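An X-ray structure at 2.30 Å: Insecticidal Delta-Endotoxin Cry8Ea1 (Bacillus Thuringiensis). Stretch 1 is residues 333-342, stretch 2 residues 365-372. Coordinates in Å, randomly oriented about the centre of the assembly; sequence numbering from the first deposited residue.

Stretch 1 333-342: QIGFTGFDVY
Stretch 2, residues 365-372: VFDAIYPD

Strand 340-342 pairs antiparallel with the strand that runs through F366, D367 and A368, their N-to-C directions 130° apart, and the two stretches bury 706 Å² between them. Before that pairing, strand 333-335 sends one side chain across: I334 (chi1 m, chi2 t) points toward stretch 2 and sets CD1 3.7 Å from F366 CE1.

A type II turn, F336 to F339, then redirects the chain, closed by F339 N to F336 O at 2.8 Å. F336 (phi/psi -119/-2, chi1 -88°) presents its ring edge to the face of F366 (chi1 m), F336 CZ 3.9 Å from F366 CD2 and ring planes at 69°. T337 (-51/123) leads into G338 (76/-6), where glycine fits twice over: phi is positive, and a CB would lie 2.9 Å from Y370 CE1. With no CB, the Y370 ring can close in; G338 O lies over its face and 3.2 Å from P371 CD.

F339 (-89/127, chi1 -85°) offers its ring face to the edge of Y370, centroids 5.2 Å apart, while its CD2 packs 3.6 Å from A368 CB.

Register is fixed at D340 (-84/107, chi1 m), the hydrogen-bonded partner of I369 (-136/149, chi1 t, chi2 t): D340 N donates to I369 O and I369 N to D340 O, both 2.8 Å. The buried D340 carboxylate, on the I369 face, is satisfied elsewhere in the structure.

V341 (-80/105, chi1 t) pairs with A368 (-130/149) without hydrogen bonds, CA atoms 4.1 Å apart. Both side chains share the other face; A368 CB, a small methyl, lies 4.0 Å from V341 CG2, while V341 CG1 meets F366 CB at 3.9 Å.

Y342 (-92/-11) donates N to D367 O at 2.9 Å. Its p rotamer lays the ring over D367 CB, 4.0 Å from the centroid, and the O of water 1 lies 2.6 Å from Y342 OH and 3.0 Å from A368 O, to which it donates.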

ATOM      1  N   GLN A 333      -5.996 -27.196 -12.915  1.00 21.49           N
ATOM      2  CA  GLN A 333      -6.093 -26.826 -11.487  1.00 20.95           C
ATOM      3  C   GLN A 333      -4.721 -26.463 -10.930  1.00 21.33           C
ATOM      4  O   GLN A 333      -3.755 -27.206 -11.116  1.00 21.31           O
ATOM      5  CB  GLN A 333      -6.709 -27.973 -10.662  1.00 20.27           C
ATOM      6  CG  GLN A 333      -8.096 -28.460 -11.157  1.00 19.79           C
ATOM      7  CD  GLN A 333      -8.636 -29.715 -10.418  1.00 21.45           C
ATOM      8  OE1 GLN A 333      -9.417 -30.483 -10.980  1.00 21.40           O
ATOM      9  NE2 GLN A 333      -8.244 -29.901  -9.166  1.00 21.46           N
ATOM     10  N   ILE A 334      -4.633 -25.328 -10.231  1.00 21.93           N
ATOM     11  CA  ILE A 334      -3.386 -24.874  -9.629  1.00 22.24           C
ATOM     12  C   ILE A 334      -3.576 -24.690  -8.127  1.00 22.86           C
ATOM     13  O   ILE A 334      -4.408 -23.876  -7.695  1.00 23.96           O
ATOM     14  CB  ILE A 334      -2.857 -23.546 -10.286  1.00 22.45           C
ATOM     15  CG1 ILE A 334      -2.708 -23.696 -11.825  1.00 23.57           C
ATOM     16  CG2 ILE A 334      -1.544 -23.151  -9.651  1.00 20.14           C
ATOM     17  CD1 ILE A 334      -2.369 -22.388 -12.589  1.00 22.13           C
ATOM     18  N   GLY A 335      -2.856 -25.470  -7.321  1.00 23.22           N
ATOM     19  CA  GLY A 335      -2.919 -25.313  -5.850  1.00 23.56           C
ATOM     20  C   GLY A 335      -1.963 -24.197  -5.397  1.00 23.94           C
ATOM     21  O   GLY A 335      -0.780 -24.258  -5.698  1.00 23.69           O
ATOM     22  N   PHE A 336      -2.473 -23.181  -4.698  1.00 23.56           N
ATOM     23  CA  PHE A 336      -1.694 -21.969  -4.396  1.00 23.58           C
ATOM     24  C   PHE A 336      -1.534 -21.752  -2.866  1.00 23.32           C
ATOM     25  O   PHE A 336      -0.871 -20.788  -2.437  1.00 23.14           O
ATOM     26  CB  PHE A 336      -2.386 -20.728  -4.986  1.00 24.24           C
ATOM     27  CG  PHE A 336      -2.020 -20.388  -6.425  1.00 24.85           C
ATOM     28  CD1 PHE A 336      -3.011 -20.189  -7.365  1.00 24.37           C
ATOM     29  CD2 PHE A 336      -0.700 -20.203  -6.823  1.00 28.71           C
ATOM     30  CE1 PHE A 336      -2.711 -19.832  -8.695  1.00 23.58           C
ATOM     31  CE2 PHE A 336      -0.387 -19.852  -8.165  1.00 27.79           C
ATOM     32  CZ  PHE A 336      -1.411 -19.656  -9.088  1.00 25.29           C
ATOM     33  N   THR A 337      -2.129 -22.639  -2.061  1.00 21.36           N
ATOM     34  CA  THR A 337      -2.099 -22.543  -0.602  1.00 21.56           C
ATOM     35  C   THR A 337      -0.699 -22.351  -0.059  1.00 22.36           C
ATOM     36  O   THR A 337       0.199 -23.156  -0.354  1.00 23.59           O
ATOM     37  CB  THR A 337      -2.839 -23.731   0.083  1.00 21.00           C
ATOM     38  OG1 THR A 337      -4.134 -23.808  -0.482  1.00 20.14           O
ATOM     39  CG2 THR A 337      -3.046 -23.537   1.583  1.00 21.08           C
ATOM     40  N   GLY A 338      -0.531 -21.258   0.700  1.00 21.56           N
ATOM     41  CA  GLY A 338       0.722 -20.852   1.301  1.00 20.66           C
ATOM     42  C   GLY A 338       1.736 -20.218   0.373  1.00 21.00           C
ATOM     43  O   GLY A 338       2.768 -19.761   0.829  1.00 20.98           O
ATOM     44  N   PHE A 339       1.451 -20.194  -0.925  1.00 21.00           N
ATOM     45  CA  PHE A 339       2.365 -19.634  -1.929  1.00 20.67           C
ATOM     46  C   PHE A 339       2.162 -18.138  -2.191  1.00 20.93           C
ATOM     47  O   PHE A 339       1.048 -17.675  -2.523  1.00 21.03           O
ATOM     48  CB  PHE A 339       2.204 -20.355  -3.287  1.00 20.49           C
ATOM     49  CG  PHE A 339       3.013 -21.634  -3.425  1.00 20.90           C
ATOM     50  CD1 PHE A 339       2.375 -22.870  -3.467  1.00 16.95           C
ATOM     51  CD2 PHE A 339       4.403 -21.592  -3.549  1.00 22.55           C
ATOM     52  CE1 PHE A 339       3.090 -24.048  -3.594  1.00 19.70           C
ATOM     53  CE2 PHE A 339       5.158 -22.797  -3.701  1.00 22.63           C
ATOM     54  CZ  PHE A 339       4.484 -24.025  -3.724  1.00 20.33           C
ATOM     55  N   ASP A 340       3.270 -17.410  -2.077  1.00 20.59           N
ATOM     56  CA  ASP A 340       3.428 -16.078  -2.599  1.00 20.26           C
ATOM     57  C   ASP A 340       3.826 -16.176  -4.069  1.00 20.95           C
ATOM     58  O   ASP A 340       4.970 -16.576  -4.377  1.00 21.70           O
ATOM     59  CB  ASP A 340       4.543 -15.350  -1.833  1.00 20.06           C
ATOM     60  CG  ASP A 340       4.080 -14.822  -0.458  1.00 20.34           C
ATOM     61  OD1 ASP A 340       2.898 -14.949  -0.088  1.00 19.53           O
ATOM     62  OD2 ASP A 340       4.920 -14.298   0.286  1.00 21.13           O
ATOM     63  N   VAL A 341       2.891 -15.853  -4.966  1.00 19.30           N
ATOM     64  CA  VAL A 341       3.214 -15.639  -6.360  1.00 18.81           C
ATOM     65  C   VAL A 341       3.788 -14.218  -6.539  1.00 19.04           C
ATOM     66  O   VAL A 341       3.068 -13.245  -6.492  1.00 17.48           O
ATOM     67  CB  VAL A 341       1.995 -15.850  -7.237  1.00 19.01           C
ATOM     68  CG1 VAL A 341       2.321 -15.576  -8.679  1.00 16.88           C
ATOM     69  CG2 VAL A 341       1.488 -17.275  -7.074  1.00 18.31           C
ATOM     70  N   TYR A 342       5.099 -14.117  -6.727  1.00 19.18           N
ATOM     71  CA  TYR A 342       5.765 -12.818  -6.800  1.00 19.70           C
ATOM     72  C   TYR A 342       5.897 -12.237  -8.213  1.00 19.51           C
ATOM     73  O   TYR A 342       6.240 -11.076  -8.367  1.00 19.61           O
ATOM     74  CB  TYR A 342       7.117 -12.870  -6.067  1.00 19.59           C
ATOM     75  CG  TYR A 342       8.058 -13.927  -6.572  1.00 21.59           C
ATOM     76  CD1 TYR A 342       8.939 -13.662  -7.637  1.00 21.15           C
ATOM     77  CD2 TYR A 342       8.059 -15.206  -6.005  1.00 20.71           C
ATOM     78  CE1 TYR A 342       9.798 -14.677  -8.143  1.00 21.67           C
ATOM     79  CE2 TYR A 342       8.916 -16.211  -6.490  1.00 20.93           C
ATOM     80  CZ  TYR A 342       9.784 -15.937  -7.542  1.00 20.40           C
ATOM     81  OH  TYR A 342      10.607 -16.943  -8.012  1.00 21.36           O
ATOM     82  N   VAL A 365       2.819 -17.545 -16.850  1.00 17.99           N
ATOM     83  CA  VAL A 365       3.821 -18.139 -15.944  1.00 19.44           C
ATOM     84  C   VAL A 365       3.731 -17.471 -14.546  1.00 19.85           C
ATOM     85  O   VAL A 365       3.914 -16.250 -14.431  1.00 20.33           O
ATOM     86  CB  VAL A 365       5.253 -17.989 -16.526  1.00 20.04           C
ATOM     87  CG1 VAL A 365       6.282 -18.643 -15.612  1.00 21.80           C
ATOM     88  CG2 VAL A 365       5.330 -18.620 -17.945  1.00 19.27           C
ATOM     89  N   PHE A 366       3.407 -18.258 -13.519  1.00 19.06           N
ATOM     90  CA  PHE A 366       3.369 -17.781 -12.140  1.00 20.01           C
ATOM     91  C   PHE A 366       4.643 -18.219 -11.384  1.00 21.23           C
ATOM     92  O   PHE A 366       4.840 -19.425 -11.119  1.00 21.73           O
ATOM     93  CB  PHE A 366       2.153 -18.337 -11.369  1.00 18.41           C
ATOM     94  CG  PHE A 366       0.805 -18.260 -12.115  1.00 17.79           C
ATOM     95  CD1 PHE A 366       0.450 -19.243 -13.064  1.00 16.30           C
ATOM     96  CD2 PHE A 366      -0.126 -17.253 -11.814  1.00 15.42           C
ATOM     97  CE1 PHE A 366      -0.798 -19.201 -13.743  1.00 16.20           C
ATOM     98  CE2 PHE A 366      -1.394 -17.209 -12.455  1.00 15.44           C
ATOM     99  CZ  PHE A 366      -1.735 -18.186 -13.413  1.00 17.57           C
ATOM    100  N   ASP A 367       5.477 -17.262 -10.992  1.00 21.48           N
ATOM    101  CA  ASP A 367       6.648 -17.601 -10.195  1.00 22.59           C
ATOM    102  C   ASP A 367       6.265 -17.503  -8.742  1.00 22.51           C
ATOM    103  O   ASP A 367       5.775 -16.473  -8.307  1.00 22.76           O
ATOM    104  CB  ASP A 367       7.812 -16.686 -10.490  1.00 22.41           C
ATOM    105  CG  ASP A 367       8.320 -16.817 -11.915  1.00 26.15           C
ATOM    106  OD1 ASP A 367       8.316 -17.938 -12.484  1.00 32.73           O
ATOM    107  OD2 ASP A 367       8.784 -15.794 -12.457  1.00 29.51           O
ATOM    108  N   ALA A 368       6.460 -18.589  -8.006  1.00 22.53           N
ATOM    109  CA  ALA A 368       5.972 -18.673  -6.652  1.00 22.73           C
ATOM    110  C   ALA A 368       7.042 -19.140  -5.672  1.00 23.60           C
ATOM    111  O   ALA A 368       7.960 -19.910  -6.019  1.00 22.84           O
ATOM    112  CB  ALA A 368       4.738 -19.610  -6.583  1.00 22.96           C
ATOM    113  N   ILE A 369       6.905 -18.652  -4.443  1.00 24.37           N
ATOM    114  CA  ILE A 369       7.695 -19.106  -3.318  1.00 25.16           C
ATOM    115  C   ILE A 369       6.800 -19.301  -2.088  1.00 26.36           C
ATOM    116  O   ILE A 369       5.802 -18.615  -1.905  1.00 26.69           O
ATOM    117  CB  ILE A 369       8.861 -18.112  -3.006  1.00 24.93           C
ATOM    118  CG1 ILE A 369       9.867 -18.713  -2.023  1.00 22.73           C
ATOM    119  CG2 ILE A 369       8.335 -16.746  -2.486  1.00 26.07           C
ATOM    120  CD1 ILE A 369      11.138 -17.887  -1.937  1.00 23.13           C
ATOM    121  N   TYR A 370       7.179 -20.255  -1.261  1.00 27.90           N
ATOM    122  CA  TYR A 370       6.572 -20.533   0.029  1.00 29.59           C
ATOM    123  C   TYR A 370       7.336 -19.752   1.099  1.00 30.76           C
ATOM    124  O   TYR A 370       8.475 -20.106   1.418  1.00 29.91           O
ATOM    125  CB  TYR A 370       6.788 -22.000   0.255  1.00 31.50           C
ATOM    126  CG  TYR A 370       5.677 -22.687   0.870  1.00 32.76           C
ATOM    127  CD1 TYR A 370       4.507 -22.960   0.149  1.00 32.83           C
ATOM    128  CD2 TYR A 370       5.779 -23.099   2.191  1.00 37.96           C
ATOM    129  CE1 TYR A 370       3.454 -23.625   0.733  1.00 35.49           C
ATOM    130  CE2 TYR A 370       4.721 -23.779   2.817  1.00 38.97           C
ATOM    131  CZ  TYR A 370       3.565 -24.020   2.092  1.00 37.64           C
ATOM    132  OH  TYR A 370       2.545 -24.659   2.754  1.00 39.04           O
ATOM    133  N   PRO A 371       6.745 -18.661   1.654  1.00 32.11           N
ATOM    134  CA  PRO A 371       7.613 -17.883   2.552  1.00 33.48           C
ATOM    135  C   PRO A 371       8.036 -18.605   3.825  1.00 34.75           C
ATOM    136  O   PRO A 371       9.005 -18.185   4.428  1.00 35.32           O
ATOM    137  CB  PRO A 371       6.799 -16.616   2.862  1.00 32.74           C
ATOM    138  CG  PRO A 371       5.402 -16.994   2.607  1.00 32.98           C
ATOM    139  CD  PRO A 371       5.409 -18.051   1.523  1.00 32.09           C
ATOM    140  N   ASP A 372       7.340 -19.675   4.215  1.00 36.38           N
ATOM    141  CA  ASP A 372       7.760 -20.517   5.355  1.00 38.49           C
ATOM    142  C   ASP A 372       9.182 -21.072   5.205  1.00 38.08           C
ATOM    143  O   ASP A 372      10.117 -20.653   5.908  1.00 39.17           O
ATOM    144  CB  ASP A 372       6.778 -21.684   5.571  1.00 39.29           C
ATOM    145  CG  ASP A 372       5.839 -21.432   6.725  1.00 44.11           C
ATOM    146  OD1 ASP A 372       6.132 -21.950   7.839  1.00 49.63           O
ATOM    147  OD2 ASP A 372       4.833 -20.688   6.549  1.00 46.60           O
TER
HETATM  148  O   HOH W   1       9.796 -19.384  -8.309  1.00 28.11           O